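Local coordinates for fibronectin type III domain-containing protein (Simiduia agarivorans, PDB 6P2K) that probably hydrolyses xyloglucan-type beta-glucans, acting through the GH74 module captured here, which is built from two seven-bladed beta-propellers, at residues V255-E260 and F308-K312; L234-F240 and N262-W266; A502-L506 and T551-T555. The contacts are given in a common frame with arbitrary orientation. Numbering follows the deposited sequence.

Contact 1. Residues V255-E260 and F308-K312; sequences VTGGLE and FYWEK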
ATOM      1  N   VAL B 255     -46.451 -27.614  29.923  1.00 53.08           N
ATOM      2  CA  VAL B 255     -46.682 -26.904  28.669  1.00 51.10           C
ATOM      3  C   VAL B 255     -45.356 -26.406  28.109  1.00 47.24           C
ATOM      4  O   VAL B 255     -45.221 -25.229  27.754  1.00 46.88           O
ATOM      5  CB  VAL B 255     -47.677 -25.746  28.873  1.00 51.63           C
ATOM      6  CG1 VAL B 255     -49.101 -26.276  28.909  1.00 55.31           C
ATOM      7  CG2 VAL B 255     -47.362 -24.993  30.158  1.00 51.06           C
ATOM      8  N   THR B 256     -44.371 -27.297  28.017  1.00 47.34           N
ATOM      9  CA  THR B 256     -43.052 -26.939  27.516  1.00 48.03           C
ATOM     10  C   THR B 256     -42.867 -27.239  26.035  1.00 51.41           C
ATOM     11  O   THR B 256     -41.863 -26.806  25.458  1.00 51.65           O
ATOM     12  CB  THR B 256     -41.959 -27.665  28.311  1.00 47.70           C
ATOM     13  OG1 THR B 256     -42.197 -29.077  28.272  1.00 50.50           O
ATOM     14  CG2 THR B 256     -41.947 -27.190  29.757  1.00 46.50           C
ATOM     15  N   GLY B 257     -43.795 -27.964  25.414  1.00 52.61           N
ATOM     16  CA  GLY B 257     -43.697 -28.286  24.002  1.00 52.24           C
ATOM     17  C   GLY B 257     -43.509 -27.064  23.129  1.00 50.97           C
ATOM     18  O   GLY B 257     -44.383 -26.193  23.070  1.00 54.28           O
ATOM     19  N   GLY B 258     -42.367 -26.983  22.452  1.00 47.94           N
ATOM     20  CA  GLY B 258     -42.010 -25.818  21.674  1.00 42.58           C
ATOM     21  C   GLY B 258     -40.979 -24.924  22.326  1.00 45.19           C
ATOM     22  O   GLY B 258     -40.459 -24.018  21.661  1.00 45.51           O
ATOM     23  N   LEU B 259     -40.676 -25.144  23.600  1.00 44.82           N
ATOM     24  CA  LEU B 259     -39.617 -24.416  24.280  1.00 39.98           C
ATOM     25  C   LEU B 259     -38.304 -25.178  24.167  1.00 37.40           C
ATOM     26  O   LEU B 259     -38.281 -26.411  24.114  1.00 36.51           O
ATOM     27  CB  LEU B 259     -39.961 -24.204  25.754  1.00 37.44           C
ATOM     28  CG  LEU B 259     -41.192 -23.361  26.085  1.00 36.53           C
ATOM     29  CD1 LEU B 259     -41.569 -23.528  27.550  1.00 37.30           C
ATOM     30  CD2 LEU B 259     -40.939 -21.898  25.760  1.00 30.97           C
ATOM     31  N   GLU B 260     -37.205 -24.428  24.126  1.00 33.16           N
ATOM     32  CA  GLU B 260     -35.888 -25.042  24.205  1.00 33.79           C
ATOM     33  C   GLU B 260     -35.771 -25.855  25.488  1.00 37.53           C
ATOM     34  O   GLU B 260     -36.230 -25.434  26.553  1.00 32.40           O
ATOM     35  CB  GLU B 260     -34.796 -23.976  24.167  1.00 32.49           C
ATOM     36  CG  GLU B 260     -34.348 -23.569  22.776  1.00 35.99           C
ATOM     37  CD  GLU B 260     -33.264 -22.512  22.820  1.00 38.30           C
ATOM     38  OE1 GLU B 260     -33.109 -21.764  21.832  1.00 41.51           O
ATOM     39  OE2 GLU B 260     -32.567 -22.427  23.850  1.00 39.54           O
ATOM     40  N   PHE B 308     -51.975 -24.736  22.482  1.00 50.75           N
ATOM     41  CA  PHE B 308     -51.039 -23.715  22.925  1.00 44.45           C
ATOM     42  C   PHE B 308     -49.786 -23.797  22.069  1.00 48.02           C
ATOM     43  O   PHE B 308     -49.452 -24.857  21.532  1.00 47.23           O
ATOM     44  CB  PHE B 308     -50.689 -23.862  24.412  1.00 44.71           C
ATOM     45  CG  PHE B 308     -49.716 -24.974  24.709  1.00 44.64           C
ATOM     46  CD1 PHE B 308     -50.169 -26.253  24.983  1.00 50.15           C
ATOM     47  CD2 PHE B 308     -48.348 -24.735  24.728  1.00 46.33           C
ATOM     48  CE1 PHE B 308     -49.278 -27.276  25.260  1.00 49.38           C
ATOM     49  CE2 PHE B 308     -47.455 -25.755  25.000  1.00 45.35           C
ATOM     50  CZ  PHE B 308     -47.921 -27.026  25.268  1.00 44.96           C
ATOM     51  N   TYR B 309     -49.094 -22.664  21.951  1.00 46.51           N
ATOM     52  CA  TYR B 309     -47.828 -22.622  21.237  1.00 44.44           C
ATOM     53  C   TYR B 309     -46.954 -21.523  21.822  1.00 42.48           C
ATOM     54  O   TYR B 309     -47.451 -20.540  22.380  1.00 41.12           O
ATOM     55  CB  TYR B 309     -48.024 -22.403  19.729  1.00 46.74           C
ATOM     56  CG  TYR B 309     -48.782 -21.147  19.346  1.00 50.64           C
ATOM     57  CD1 TYR B 309     -50.169 -21.105  19.400  1.00 55.46           C
ATOM     58  CD2 TYR B 309     -48.109 -20.012  18.907  1.00 49.52           C
ATOM     59  CE1 TYR B 309     -50.866 -19.963  19.041  1.00 58.22           C
ATOM     60  CE2 TYR B 309     -48.796 -18.866  18.547  1.00 52.06           C
ATOM     61  CZ  TYR B 309     -50.173 -18.847  18.616  1.00 58.37           C
ATOM     62  OH  TYR B 309     -50.861 -17.707  18.259  1.00 62.86           O
ATOM     63  N   TRP B 310     -45.642 -21.712  21.700  1.00 41.76           N
ATOM     64  CA  TRP B 310     -44.653 -20.737  22.130  1.00 39.63           C
ATOM     65  C   TRP B 310     -43.965 -20.142  20.910  1.00 34.72           C
ATOM     66  O   TRP B 310     -43.663 -20.853  19.947  1.00 33.78           O
ATOM     67  CB  TRP B 310     -43.609 -21.370  23.053  1.00 38.24           C
ATOM     68  CG  TRP B 310     -44.142 -21.788  24.387  1.00 40.37           C
ATOM     69  CD1 TRP B 310     -44.528 -23.042  24.756  1.00 43.27           C
ATOM     70  CD2 TRP B 310     -44.332 -20.954  25.536  1.00 38.57           C
ATOM     71  NE1 TRP B 310     -44.956 -23.040  26.061  1.00 42.14           N
ATOM     72  CE2 TRP B 310     -44.844 -21.769  26.563  1.00 41.18           C
ATOM     73  CE3 TRP B 310     -44.120 -19.598  25.795  1.00 35.48           C
ATOM     74  CZ2 TRP B 310     -45.148 -21.272  27.830  1.00 40.84           C
ATOM     75  CZ3 TRP B 310     -44.426 -19.106  27.052  1.00 32.99           C
ATOM     76  CH2 TRP B 310     -44.934 -19.940  28.052  1.00 35.94           C
ATOM     77  N   GLU B 311     -43.717 -18.839  20.956  1.00 35.04           N
ATOM     78  CA  GLU B 311     -43.078 -18.125  19.862  1.00 34.40           C
ATOM     79  C   GLU B 311     -41.988 -17.228  20.424  1.00 30.64           C
ATOM     80  O   GLU B 311     -42.184 -16.570  21.450  1.00 30.64           O
ATOM     81  CB  GLU B 311     -44.099 -17.293  19.080  1.00 39.59           C
ATOM     82  CG  GLU B 311     -43.499 -16.289  18.117  1.00 47.72           C
ATOM     83  CD  GLU B 311     -44.552 -15.400  17.486  1.00 58.92           C
ATOM     84  OE1 GLU B 311     -44.232 -14.690  16.510  1.00 62.52           O
ATOM     85  OE2 GLU B 311     -45.704 -15.413  17.970  1.00 64.06           O
ATOM     86  N   LYS B 312     -40.836 -17.213  19.760  1.00 27.44           N
ATOM     87  CA  LYS B 312     -39.755 -16.315  20.147  1.00 30.13           C
ATOM     88  C   LYS B 312     -40.052 -14.935  19.580  1.00 29.14           C
ATOM     89  O   LYS B 312     -40.048 -14.742  18.361  1.00 32.54           O
ATOM     90  CB  LYS B 312     -38.411 -16.840  19.650  1.00 32.29           C
ATOM     91  CG  LYS B 312     -37.753 -17.829  20.596  1.00 34.98           C
ATOM     92  CD  LYS B 312     -36.252 -17.891  20.387  1.00 33.64           C
ATOM     93  CE  LYS B 312     -35.669 -19.136  21.035  1.00 34.75           C
ATOM     94  NZ  LYS B 312     -34.186 -19.200  20.885  1.00 34.38           N
TER
HETATM   95  O   HOH W   1     -45.087 -24.391  20.616  1.00 35.55           O

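Contact 2. Residues L234-F240 and N262-W266; sequences LRYNTNF and NRRYW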
ATOM      1  N   LEU B 234     -27.298 -22.382  41.396  1.00 61.35           N
ATOM      2  CA  LEU B 234     -27.949 -22.258  40.098  1.00 56.86           C
ATOM      3  C   LEU B 234     -27.085 -22.776  38.957  1.00 53.65           C
ATOM      4  O   LEU B 234     -27.615 -23.079  37.882  1.00 49.83           O
ATOM      5  CB  LEU B 234     -28.317 -20.795  39.844  1.00 54.73           C
ATOM      6  CG  LEU B 234     -29.606 -20.531  39.072  1.00 53.28           C
ATOM      7  CD1 LEU B 234     -30.820 -20.828  39.939  1.00 54.63           C
ATOM      8  CD2 LEU B 234     -29.625 -19.091  38.586  1.00 53.11           C
ATOM      9  N   ARG B 235     -25.770 -22.881  39.160  1.00 54.72           N
ATOM     10  CA  ARG B 235     -24.886 -23.340  38.097  1.00 56.21           C
ATOM     11  C   ARG B 235     -25.095 -24.810  37.761  1.00 57.03           C
ATOM     12  O   ARG B 235     -24.723 -25.242  36.665  1.00 59.92           O
ATOM     13  CB  ARG B 235     -23.432 -23.081  38.492  1.00 62.18           C
ATOM     14  CG  ARG B 235     -23.187 -21.644  38.927  1.00 70.15           C
ATOM     15  CD  ARG B 235     -21.708 -21.306  39.003  1.00 77.02           C
ATOM     16  NE  ARG B 235     -21.123 -21.685  40.287  1.00 83.72           N
ATOM     17  CZ  ARG B 235     -21.233 -20.969  41.402  1.00 87.02           C
ATOM     18  NH1 ARG B 235     -21.913 -19.829  41.401  1.00 84.67           N
ATOM     19  NH2 ARG B 235     -20.662 -21.395  42.521  1.00 90.01           N
ATOM     20  N   TYR B 236     -25.689 -25.585  38.670  1.00 56.07           N
ATOM     21  CA  TYR B 236     -25.959 -26.999  38.436  1.00 61.69           C
ATOM     22  C   TYR B 236     -27.446 -27.315  38.539  1.00 60.56           C
ATOM     23  O   TYR B 236     -27.824 -28.478  38.699  1.00 67.33           O
ATOM     24  CB  TYR B 236     -25.140 -27.854  39.403  1.00 66.24           C
ATOM     25  CG  TYR B 236     -23.695 -27.419  39.447  1.00 69.89           C
ATOM     26  CD1 TYR B 236     -22.838 -27.690  38.388  1.00 72.43           C
ATOM     27  CD2 TYR B 236     -23.196 -26.704  40.527  1.00 70.61           C
ATOM     28  CE1 TYR B 236     -21.521 -27.279  38.412  1.00 74.80           C
ATOM     29  CE2 TYR B 236     -21.881 -26.289  40.561  1.00 73.62           C
ATOM     30  CZ  TYR B 236     -21.048 -26.580  39.502  1.00 76.88           C
ATOM     31  OH  TYR B 236     -19.736 -26.168  39.531  1.00 81.33           O
ATOM     32  N   ASN B 237     -28.292 -26.291  38.452  1.00 54.65           N
ATOM     33  CA  ASN B 237     -29.746 -26.438  38.395  1.00 52.19           C
ATOM     34  C   ASN B 237     -30.185 -25.697  37.135  1.00 49.16           C
ATOM     35  O   ASN B 237     -30.368 -24.477  37.157  1.00 47.18           O
ATOM     36  CB  ASN B 237     -30.408 -25.878  39.652  1.00 50.38           C
ATOM     37  CG  ASN B 237     -31.853 -26.311  39.796  1.00 50.37           C
ATOM     38  OD1 ASN B 237     -32.384 -27.039  38.960  1.00 52.47           O
ATOM     39  ND2 ASN B 237     -32.497 -25.864  40.867  1.00 45.32           N
ATOM     40  N   THR B 238     -30.339 -26.435  36.034  1.00 48.41           N
ATOM     41  CA  THR B 238     -30.485 -25.839  34.716  1.00 44.52           C
ATOM     42  C   THR B 238     -31.810 -26.135  34.029  1.00 45.19           C
ATOM     43  O   THR B 238     -32.088 -25.532  32.985  1.00 42.73           O
ATOM     44  CB  THR B 238     -29.347 -26.312  33.797  1.00 46.22           C
ATOM     45  OG1 THR B 238     -29.569 -27.680  33.426  1.00 46.05           O
ATOM     46  CG2 THR B 238     -28.009 -26.207  34.511  1.00 48.31           C
ATOM     47  N   ASN B 239     -32.632 -27.031  34.570  1.00 46.50           N
ATOM     48  CA  ASN B 239     -33.824 -27.529  33.886  1.00 45.14           C
ATOM     49  C   ASN B 239     -35.066 -27.127  34.680  1.00 46.12           C
ATOM     50  O   ASN B 239     -35.543 -27.880  35.531  1.00 46.61           O
ATOM     51  CB  ASN B 239     -33.735 -29.052  33.708  1.00 45.92           C
ATOM     52  CG  ASN B 239     -34.841 -29.606  32.828  1.00 46.84           C
ATOM     53  OD1 ASN B 239     -35.352 -28.921  31.944  1.00 45.73           O
ATOM     54  ND2 ASN B 239     -35.211 -30.860  33.065  1.00 49.85           N
ATOM     55  N   PHE B 240     -35.588 -25.936  34.395  1.00 44.40           N
ATOM     56  CA  PHE B 240     -36.849 -25.483  34.970  1.00 42.03           C
ATOM     57  C   PHE B 240     -37.967 -25.817  33.992  1.00 44.87           C
ATOM     58  O   PHE B 240     -37.851 -25.538  32.794  1.00 45.27           O
ATOM     59  CB  PHE B 240     -36.838 -23.977  35.246  1.00 40.77           C
ATOM     60  CG  PHE B 240     -35.806 -23.523  36.254  1.00 41.60           C
ATOM     61  CD1 PHE B 240     -34.870 -24.398  36.787  1.00 42.83           C
ATOM     62  CD2 PHE B 240     -35.782 -22.200  36.668  1.00 36.19           C
ATOM     63  CE1 PHE B 240     -33.931 -23.959  37.707  1.00 43.57           C
ATOM     64  CE2 PHE B 240     -34.848 -21.755  37.584  1.00 39.19           C
ATOM     65  CZ  PHE B 240     -33.923 -22.636  38.107  1.00 41.95           C
ATOM     66  N   ASN B 262     -34.006 -27.708  28.740  1.00 40.06           N
ATOM     67  CA  ASN B 262     -32.957 -27.483  29.735  1.00 42.01           C
ATOM     68  C   ASN B 262     -32.631 -25.995  29.891  1.00 39.53           C
ATOM     69  O   ASN B 262     -31.492 -25.560  29.721  1.00 39.85           O
ATOM     70  CB  ASN B 262     -31.703 -28.289  29.371  1.00 44.14           C
ATOM     71  CG  ASN B 262     -30.719 -28.396  30.519  1.00 47.18           C
ATOM     72  OD1 ASN B 262     -31.110 -28.536  31.680  1.00 47.11           O
ATOM     73  ND2 ASN B 262     -29.431 -28.333  30.198  1.00 47.92           N
ATOM     74  N   ARG B 263     -33.657 -25.214  30.229  1.00 33.61           N
ATOM     75  CA  ARG B 263     -33.504 -23.781  30.438  1.00 33.34           C
ATOM     76  C   ARG B 263     -34.128 -23.376  31.765  1.00 35.64           C
ATOM     77  O   ARG B 263     -35.092 -23.988  32.232  1.00 36.26           O
ATOM     78  CB  ARG B 263     -34.137 -22.972  29.296  1.00 34.80           C
ATOM     79  CG  ARG B 263     -33.623 -23.336  27.915  1.00 36.20           C
ATOM     80  CD  ARG B 263     -32.123 -23.119  27.808  1.00 39.84           C
ATOM     81  NE  ARG B 263     -31.716 -22.794  26.443  1.00 44.16           N
ATOM     82  CZ  ARG B 263     -30.528 -22.291  26.115  1.00 51.43           C
ATOM     83  NH1 ARG B 263     -29.620 -22.059  27.055  1.00 53.10           N
ATOM     84  NH2 ARG B 263     -30.249 -22.023  24.846  1.00 53.50           N
ATOM     85  N   ARG B 264     -33.571 -22.322  32.364  1.00 35.41           N
ATOM     86  CA  ARG B 264     -33.986 -21.866  33.691  1.00 37.95           C
ATOM     87  C   ARG B 264     -35.144 -20.869  33.588  1.00 40.11           C
ATOM     88  O   ARG B 264     -35.059 -19.723  34.028  1.00 41.16           O
ATOM     89  CB  ARG B 264     -32.802 -21.250  34.426  1.00 37.71           C
ATOM     90  CG  ARG B 264     -31.601 -22.164  34.585  1.00 40.75           C
ATOM     91  CD  ARG B 264     -30.342 -21.333  34.736  1.00 42.31           C
ATOM     92  NE  ARG B 264     -29.256 -22.052  35.391  1.00 42.79           N
ATOM     93  CZ  ARG B 264     -28.105 -22.354  34.799  1.00 41.82           C
ATOM     94  NH1 ARG B 264     -27.901 -22.008  33.536  1.00 38.01           N
ATOM     95  NH2 ARG B 264     -27.161 -23.005  35.463  1.00 45.30           N
ATOM     96  N   TYR B 265     -36.243 -21.335  32.996  1.00 38.34           N
ATOM     97  CA  TYR B 265     -37.411 -20.483  32.805  1.00 36.68           C
ATOM     98  C   TYR B 265     -37.955 -20.013  34.147  1.00 35.39           C
ATOM     99  O   TYR B 265     -38.065 -20.793  35.096  1.00 34.17           O
ATOM    100  CB  TYR B 265     -38.494 -21.239  32.036  1.00 38.47           C
ATOM    101  CG  TYR B 265     -38.087 -21.648  30.640  1.00 31.51           C
ATOM    102  CD1 TYR B 265     -37.838 -20.693  29.662  1.00 29.63           C
ATOM    103  CD2 TYR B 265     -37.957 -22.988  30.298  1.00 35.21           C
ATOM    104  CE1 TYR B 265     -37.468 -21.060  28.382  1.00 29.02           C
ATOM    105  CE2 TYR B 265     -37.588 -23.365  29.015  1.00 37.08           C
ATOM    106  CZ  TYR B 265     -37.344 -22.396  28.064  1.00 33.98           C
ATOM    107  OH  TYR B 265     -36.973 -22.756  26.787  1.00 35.20           O
ATOM    108  N   TRP B 266     -38.299 -18.731  34.226  1.00 32.05           N
ATOM    109  CA  TRP B 266     -38.772 -18.171  35.485  1.00 34.21           C
ATOM    110  C   TRP B 266     -39.602 -16.924  35.211  1.00 35.35           C
ATOM    111  O   TRP B 266     -39.617 -16.389  34.099  1.00 33.43           O
ATOM    112  CB  TRP B 266     -37.596 -17.885  36.432  1.00 31.87           C
ATOM    113  CG  TRP B 266     -36.782 -16.636  36.158  1.00 33.15           C
ATOM    114  CD1 TRP B 266     -36.774 -15.870  35.022  1.00 32.84           C
ATOM    115  CD2 TRP B 266     -35.840 -16.028  37.051  1.00 32.82           C
ATOM    116  NE1 TRP B 266     -35.900 -14.820  35.164  1.00 29.17           N
ATOM    117  CE2 TRP B 266     -35.313 -14.894  36.400  1.00 31.17           C
ATOM    118  CE3 TRP B 266     -35.398 -16.329  38.344  1.00 36.02           C
ATOM    119  CZ2 TRP B 266     -34.366 -14.065  36.997  1.00 30.47           C
ATOM    120  CZ3 TRP B 266     -34.461 -15.503  38.934  1.00 32.90           C
ATOM    121  CH2 TRP B 266     -33.953 -14.387  38.260  1.00 28.61           C
TER
HETATM  122  O   HOH W   2     -36.378 -26.575  30.719  1.00 32.60           O
HETATM  123  O   HOH W   3     -36.382 -29.738  29.118  1.00 45.30           O

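Contact 3. Residues A502-L506 and T551-T555; sequences AKAGL and TLPVT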
ATOM      1  N   ALA B 502       3.078 -18.340  27.950  1.00 29.19           N
ATOM      2  CA  ALA B 502       4.195 -17.570  28.503  1.00 29.16           C
ATOM      3  C   ALA B 502       5.027 -16.909  27.403  1.00 25.72           C
ATOM      4  O   ALA B 502       6.254 -17.023  27.363  1.00 24.04           O
ATOM      5  CB  ALA B 502       5.070 -18.447  29.402  1.00 28.82           C
ATOM      6  N   LYS B 503       4.337 -16.221  26.497  1.00 23.26           N
ATOM      7  CA  LYS B 503       5.004 -15.483  25.433  1.00 21.61           C
ATOM      8  C   LYS B 503       5.999 -14.490  26.023  1.00 19.61           C
ATOM      9  O   LYS B 503       5.738 -13.867  27.056  1.00 16.50           O
ATOM     10  CB  LYS B 503       3.958 -14.760  24.584  1.00 24.23           C
ATOM     11  CG  LYS B 503       4.500 -13.867  23.484  1.00 24.73           C
ATOM     12  CD  LYS B 503       3.344 -13.167  22.772  1.00 25.19           C
ATOM     13  CE  LYS B 503       3.807 -12.408  21.540  1.00 27.37           C
ATOM     14  NZ  LYS B 503       4.282 -13.335  20.472  1.00 28.53           N
ATOM     15  N   ALA B 504       7.159 -14.371  25.373  1.00 16.90           N
ATOM     16  CA  ALA B 504       8.243 -13.481  25.787  1.00 17.72           C
ATOM     17  C   ALA B 504       8.810 -13.840  27.156  1.00 19.57           C
ATOM     18  O   ALA B 504       9.525 -13.038  27.765  1.00 18.75           O
ATOM     19  CB  ALA B 504       7.804 -12.010  25.774  1.00 15.86           C
ATOM     20  N   GLY B 505       8.518 -15.040  27.654  1.00 24.44           N
ATOM     21  CA  GLY B 505       8.984 -15.409  28.975  1.00 23.62           C
ATOM     22  C   GLY B 505       8.218 -14.792  30.125  1.00 24.98           C
ATOM     23  O   GLY B 505       8.632 -14.950  31.277  1.00 27.09           O
ATOM     24  N   LEU B 506       7.125 -14.083  29.853  1.00 22.03           N
ATOM     25  CA  LEU B 506       6.288 -13.550  30.922  1.00 20.48           C
ATOM     26  C   LEU B 506       5.332 -14.636  31.401  1.00 22.80           C
ATOM     27  O   LEU B 506       4.564 -15.166  30.593  1.00 23.99           O
ATOM     28  CB  LEU B 506       5.513 -12.331  30.442  1.00 20.24           C
ATOM     29  CG  LEU B 506       4.643 -11.606  31.478  1.00 20.41           C
ATOM     30  CD1 LEU B 506       5.502 -10.925  32.532  1.00 17.98           C
ATOM     31  CD2 LEU B 506       3.726 -10.596  30.794  1.00 18.46           C
ATOM     32  N   THR B 551       9.443 -12.326  18.824  1.00 20.52           N
ATOM     33  CA  THR B 551       9.133 -11.915  20.185  1.00 20.41           C
ATOM     34  C   THR B 551      10.418 -11.589  20.925  1.00 22.14           C
ATOM     35  O   THR B 551      11.346 -12.401  20.951  1.00 25.44           O
ATOM     36  CB  THR B 551       8.359 -13.001  20.936  1.00 20.09           C
ATOM     37  OG1 THR B 551       7.279 -13.465  20.119  1.00 22.73           O
ATOM     38  CG2 THR B 551       7.797 -12.439  22.231  1.00 19.47           C
ATOM     39  N   LEU B 552      10.464 -10.415  21.508  1.00 20.14           N
ATOM     40  CA  LEU B 552      11.564  -9.989  22.363  1.00 22.25           C
ATOM     41  C   LEU B 552      11.255 -10.357  23.808  1.00 20.78           C
ATOM     42  O   LEU B 552      10.185 -10.000  24.312  1.00 19.21           O
ATOM     43  CB  LEU B 552      11.776  -8.489  22.253  1.00 21.96           C
ATOM     44  CG  LEU B 552      12.883  -7.908  23.128  1.00 24.50           C
ATOM     45  CD1 LEU B 552      14.246  -8.185  22.507  1.00 22.45           C
ATOM     46  CD2 LEU B 552      12.671  -6.418  23.328  1.00 25.06           C
ATOM     47  N   PRO B 553      12.144 -11.073  24.499  1.00 23.67           N
ATOM     48  CA  PRO B 553      11.854 -11.466  25.884  1.00 24.06           C
ATOM     49  C   PRO B 553      11.679 -10.257  26.788  1.00 19.81           C
ATOM     50  O   PRO B 553      12.289  -9.206  26.581  1.00 20.93           O
ATOM     51  CB  PRO B 553      13.088 -12.284  26.289  1.00 22.40           C
ATOM     52  CG  PRO B 553      13.680 -12.745  24.998  1.00 22.77           C
ATOM     53  CD  PRO B 553      13.415 -11.638  24.018  1.00 22.10           C
ATOM     54  N   VAL B 554      10.822 -10.413  27.796  1.00 18.49           N
ATOM     55  CA  VAL B 554      10.740  -9.436  28.875  1.00 19.33           C
ATOM     56  C   VAL B 554      11.930  -9.666  29.796  1.00 23.52           C
ATOM     57  O   VAL B 554      12.677 -10.638  29.631  1.00 21.74           O
ATOM     58  CB  VAL B 554       9.414  -9.538  29.650  1.00 19.87           C
ATOM     59  CG1 VAL B 554       8.229  -9.321  28.722  1.00 17.23           C
ATOM     60  CG2 VAL B 554       9.309 -10.887  30.352  1.00 20.68           C
ATOM     61  N   THR B 555      12.117  -8.778  30.765  1.00 22.78           N
ATOM     62  CA  THR B 555      13.169  -8.909  31.763  1.00 24.88           C
ATOM     63  C   THR B 555      12.539  -9.122  33.132  1.00 22.80           C
ATOM     64  O   THR B 555      11.682  -8.342  33.551  1.00 23.63           O
ATOM     65  CB  THR B 555      14.061  -7.667  31.794  1.00 24.68           C
ATOM     66  OG1 THR B 555      14.530  -7.374  30.472  1.00 27.64           O
ATOM     67  CG2 THR B 555      15.254  -7.888  32.723  1.00 23.94           C
TER
HETATM   68  O   HOH W   4      12.323 -13.549  29.777  1.00 41.55           O

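Contact 1. Residues V255-E260 and F308-K312
In this beta-propeller, the loop leaving strand 253-254, the outermost of one blade, folds over the outermost strand of the next. Residues 255-260 carry a type II beta turn from Thr256 to Leu259, closed by a bond from Leu259 N to Thr256 O of 2.8 Å. Its third position, with positive phi, is Gly258; a CB there would collide with the preceding carbonyl oxygen. Along the strand, side chains alternate. Phe308 comes first: its aromatic face offers a broad apolar surface with a pi cloud, on which the Val255 methyl CG1 rests, 3.9 Å from the centroid, a CH-pi contact in an apolar pocket shared with Phe297. Tyr309 points away and meets Tyr236 of a neighbouring subunit. Trp310 does most of the work, being both large and able to donate. Its NE1 gives a hydrogen bond of 2.8 Å to Val255 O, while Leu259 CG lies over the five-membered ring, 3.6 Å from its centroid. The backbone N of Trp310 reaches the turn through water 1, which it meets at 2.9 Å and which donates to Gly257 O at 3.1 Å. Glu311 again turns away. Lys312, long and nearly extended, spans the remaining gap to Glu260, whose OE2 is held by Arg263. Lys312 NZ, also bonded to Phe290 O, forms a salt bridge of 2.9 Å with Glu260 OE1.

Contact 2. Residues L234-F240 and N262-W266
Two very short hydrogen bonds distinguish this meeting of loops: Arg264 NH2 lies 2.5 Å from Leu234 O, and Thr238 OG1 donates to Asn262 OD1 at the same 2.5 Å. Arginine suits the first because its long side chain carries a planar guanidinium whose several NH groups can serve more than one backbone acceptor; NE adds weak bonds of 3.2 Å to Leu234 O and to Asn237 O. Thr238 serves twice, since its CG2 covers one face of the guanidinium, 3.4 Å from Arg264 NH2, while its hydroxyl engages Asn262. The backbones are joined directly by Phe240 N, which donates to Arg263 O at 3.0 Å. That oxygen also takes a weak 3.0 Å bond from Tyr265 N, closing an inverse gamma turn centred on Arg264. At this turn Arg264 CA lies over the face of the Phe240 ring, 3.8 Å from its centroid, a CH-pi contact that covers one face of the ring. Asn262 has positive phi, a conformation asparagine tolerates well; its N reaches Asn239 OD1 through water 3, at 3.1 Å from each. Around this core, Phe240 packs on Ala228 of strand 222-228 and Lys212 of strand 210-216, and Arg264 N bonds to Asp288. The contact thus joins the loop between strands 222-228 and 241-246, the middle strands of one propeller blade, to the entrance of strand 265-270, the innermost of the next, with Tyr236 projecting onto Tyr309 of a neighbouring subunit.

Contact 3. Residues A502-L506 and T551-T555
Val554 N donates to Ala504 O over 2.9 Å at a nearly straight 164°, the one backbone hydrogen bond between 502-506 and 551-555. A second bond runs from Lys503 NZ to Thr551 OG1 at 3.0 Å; the lysine chain is long enough to cross to the threonine hydroxyl, which also bonds to Ser380 O of a neighbouring subunit. Pro553 has no NH to offer, but its CA makes a CA-H...O contact of 3.4 Å with Ala504 O. Two overlapping turns present that carbonyl, a type II turn from Ala502 to Gly505 and a type I' turn from Lys503 to Leu506. As third residue of the first and second of the other, Ala504 takes a positive phi of 63°, uncommon for a residue with a CB; Gly505 sits where a CB would strike the preceding carbonyl oxygen. Outside the polar bonds, the small Ala504 CB fits between Thr551 CG2 at 3.6 Å and Val554 CG1 at 4.0 Å, and Val554 CG2 packs on Leu506 CB at 4.1 Å. Tyr534 and Ala497 extend this apolar patch. Such a contact belongs to the blade-to-blade connections of a beta-propeller: the loop between strands 493-496 and 511-516 leans on the approach to strand 555-559, the outermost strand of the blade being entered.

Overall arrangement
From the N terminus, residues 234-240 open contact 2 within one blade of the N-terminal propeller, and 255-260 open contact 1 just after that blade ends. Contact 2 closes at 262-266 as the next blade begins, and contact 1 closes at 308-312 on that blade's last strand, so the two cross. They touch where Glu260 O meets Tyr265 OH, and together they tie one blade's loop and the interblade connection to the first and last strands of the next. Contact 3 follows in series in the C-terminal propeller, its centre 54 Å from that of contact 1 and 43 Å from that of contact 2. It closes a broadly comparable loop, from an interblade connection to the approach of the outermost strand.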